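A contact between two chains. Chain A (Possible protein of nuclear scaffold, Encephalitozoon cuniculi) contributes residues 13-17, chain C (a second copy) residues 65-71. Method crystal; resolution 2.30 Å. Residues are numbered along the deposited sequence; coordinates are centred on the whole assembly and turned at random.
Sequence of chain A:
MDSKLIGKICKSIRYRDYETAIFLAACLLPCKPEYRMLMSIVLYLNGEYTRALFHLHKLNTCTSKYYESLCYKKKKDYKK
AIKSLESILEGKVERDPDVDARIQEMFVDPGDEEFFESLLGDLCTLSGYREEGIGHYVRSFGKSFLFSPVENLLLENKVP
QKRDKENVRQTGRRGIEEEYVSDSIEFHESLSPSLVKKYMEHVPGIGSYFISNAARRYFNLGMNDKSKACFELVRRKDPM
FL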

# COMPACT_ATOMS: atom_id res chain seq x y z
N ILE A 13 -4.27 6.01 6.71
CA ILE A 13 -3.98 4.87 5.85
C ILE A 13 -4.91 4.94 4.64
O ILE A 13 -4.47 4.98 3.50
CB ILE A 13 -4.16 3.56 6.59
CG1 ILE A 13 -3.06 3.41 7.64
CG2 ILE A 13 -4.08 2.40 5.59
CD1 ILE A 13 -3.47 2.55 8.83
N ARG A 14 -6.20 5.04 4.92
CA ARG A 14 -7.19 5.26 3.89
C ARG A 14 -6.85 6.41 2.95
O ARG A 14 -7.20 6.37 1.78
CB ARG A 14 -8.58 5.43 4.50
CG ARG A 14 -9.55 6.21 3.65
CD ARG A 14 -10.99 5.95 4.06
NE ARG A 14 -11.37 6.64 5.29
CZ ARG A 14 -12.18 7.70 5.35
NH1 ARG A 14 -12.70 8.21 4.25
NH2 ARG A 14 -12.46 8.25 6.53
N TYR A 15 -6.12 7.42 3.43
CA TYR A 15 -5.73 8.51 2.53
C TYR A 15 -4.34 8.31 1.97
O TYR A 15 -3.85 9.13 1.20
CB TYR A 15 -5.90 9.89 3.17
CG TYR A 15 -7.34 10.36 3.21
CD1 TYR A 15 -8.19 10.00 4.25
CD2 TYR A 15 -7.86 11.15 2.18
CE1 TYR A 15 -9.51 10.41 4.27
CE2 TYR A 15 -9.18 11.58 2.20
CZ TYR A 15 -10.00 11.20 3.25
OH TYR A 15 -11.30 11.62 3.27
N ARG A 16 -3.70 7.20 2.34
CA ARG A 16 -2.34 6.95 1.86
C ARG A 16 -1.36 8.02 2.37
O ARG A 16 -0.28 8.24 1.79
CB ARG A 16 -2.29 6.85 0.32
CG ARG A 16 -3.37 5.91 -0.30
CD ARG A 16 -3.25 4.45 0.15
NE ARG A 16 -4.57 3.82 0.20
CZ ARG A 16 -4.87 2.74 0.91
NH1 ARG A 16 -3.95 2.15 1.66
NH2 ARG A 16 -6.10 2.27 0.90
N ASP A 17 -1.75 8.69 3.45
CA ASP A 17 -0.87 9.59 4.16
C ASP A 17 -0.13 8.77 5.21
O ASP A 17 -0.53 8.68 6.37
CB ASP A 17 -1.68 10.70 4.83
CG ASP A 17 -0.81 11.69 5.59
OD1 ASP A 17 0.43 11.63 5.42
OD2 ASP A 17 -1.38 12.51 6.34
N LYS C 65 -10.70 11.20 -8.33
CA LYS C 65 -9.85 12.37 -8.53
C LYS C 65 -8.73 12.40 -7.50
O LYS C 65 -7.61 12.80 -7.79
CB LYS C 65 -10.67 13.65 -8.50
CG LYS C 65 -11.48 13.87 -9.76
CD LYS C 65 -10.57 13.91 -10.97
CE LYS C 65 -11.37 14.16 -12.24
NZ LYS C 65 -10.52 14.17 -13.47
N TYR C 66 -9.03 11.95 -6.29
CA TYR C 66 -8.00 11.84 -5.26
C TYR C 66 -6.89 10.84 -5.65
O TYR C 66 -5.71 11.20 -5.67
CB TYR C 66 -8.61 11.52 -3.89
CG TYR C 66 -7.60 11.55 -2.78
CD1 TYR C 66 -7.06 12.75 -2.34
CD2 TYR C 66 -7.16 10.38 -2.19
CE1 TYR C 66 -6.11 12.78 -1.35
CE2 TYR C 66 -6.24 10.40 -1.19
CZ TYR C 66 -5.71 11.60 -0.78
OH TYR C 66 -4.79 11.59 0.22
N TYR C 67 -7.27 9.61 -5.99
CA TYR C 67 -6.27 8.63 -6.43
C TYR C 67 -5.59 9.09 -7.72
O TYR C 67 -4.42 8.79 -7.98
CB TYR C 67 -6.88 7.22 -6.58
CG TYR C 67 -6.88 6.50 -5.27
CD1 TYR C 67 -7.94 6.62 -4.39
CD2 TYR C 67 -5.78 5.76 -4.87
CE1 TYR C 67 -7.92 5.99 -3.16
CE2 TYR C 67 -5.75 5.13 -3.64
CZ TYR C 67 -6.82 5.26 -2.78
OH TYR C 67 -6.80 4.61 -1.56
N GLU C 68 -6.31 9.85 -8.52
CA GLU C 68 -5.73 10.37 -9.71
C GLU C 68 -4.55 11.26 -9.35
O GLU C 68 -3.45 11.10 -9.89
CB GLU C 68 -6.78 11.16 -10.48
CG GLU C 68 -6.52 11.23 -11.95
CD GLU C 68 -7.66 11.89 -12.70
OE1 GLU C 68 -8.78 11.32 -12.75
OE2 GLU C 68 -7.43 12.99 -13.23
N SER C 69 -4.78 12.20 -8.42
CA SER C 69 -3.74 13.08 -7.91
C SER C 69 -2.57 12.29 -7.33
O SER C 69 -1.41 12.60 -7.60
CB SER C 69 -4.31 14.04 -6.86
OG SER C 69 -3.42 15.13 -6.65
N LEU C 70 -2.85 11.24 -6.56
CA LEU C 70 -1.77 10.41 -6.02
C LEU C 70 -0.91 9.80 -7.12
O LEU C 70 0.32 9.81 -7.03
CB LEU C 70 -2.29 9.29 -5.12
CG LEU C 70 -3.13 9.66 -3.90
CD1 LEU C 70 -3.56 8.38 -3.16
CD2 LEU C 70 -2.35 10.62 -3.00
N CYS C 71 -1.57 9.25 -8.16
CA CYS C 71 -0.86 8.58 -9.25
C CYS C 71 -0.03 9.59 -10.00
O CYS C 71 1.12 9.33 -10.33
CB CYS C 71 -1.84 7.89 -10.24
SG CYS C 71 -2.78 6.50 -9.56
O HOH W 1 -8.62 4.66 0.21

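Contact between the end of a helix in chain A and one helix of chain C, burying 240 Å² in all. Direct hydrogen bonds: the chain A helix gives way to a Schellman turn at A:Arg16, whose positive phi goes with a backbone bond from A:Arg16 N to A:Ile13 O (2.6 Å). The carbonyl of A:Tyr15 accepts a hydrogen bond from the phenol of C:Tyr66, OH to O 2.8 Å. A:Arg16 points its CA-to-CB bond toward chain C and donates from NE to C:Tyr67 OH at 2.9 Å, nearly straight at 166°; a weak second bond runs from A:Arg16 NH2 to the same C:Tyr67 OH at 3.5 Å, so the hydroxyl lies at the edge of the guanidinium, near its plane. Water: C:Tyr67 OH donates to water 1 (its O 2.5 Å away), which in turn donates to A:Arg14 O at 2.7 Å. The bridge joins two atoms, A:Arg14 O and C:Tyr67 OH, that stand 3.8 Å apart. Aromatic contact: A:Tyr15 turns its ring edge to the face of C:Tyr66, centroids 5.5 Å apart and planes at 78°, with A:Tyr15 CD2 3.7 Å from C:Tyr66 CZ. Apolar contact: one helical turn beyond C:Tyr66, C:Leu70 CD1 packs 3.8 Å from A:Arg16 CG, against the aliphatic part of the arginine.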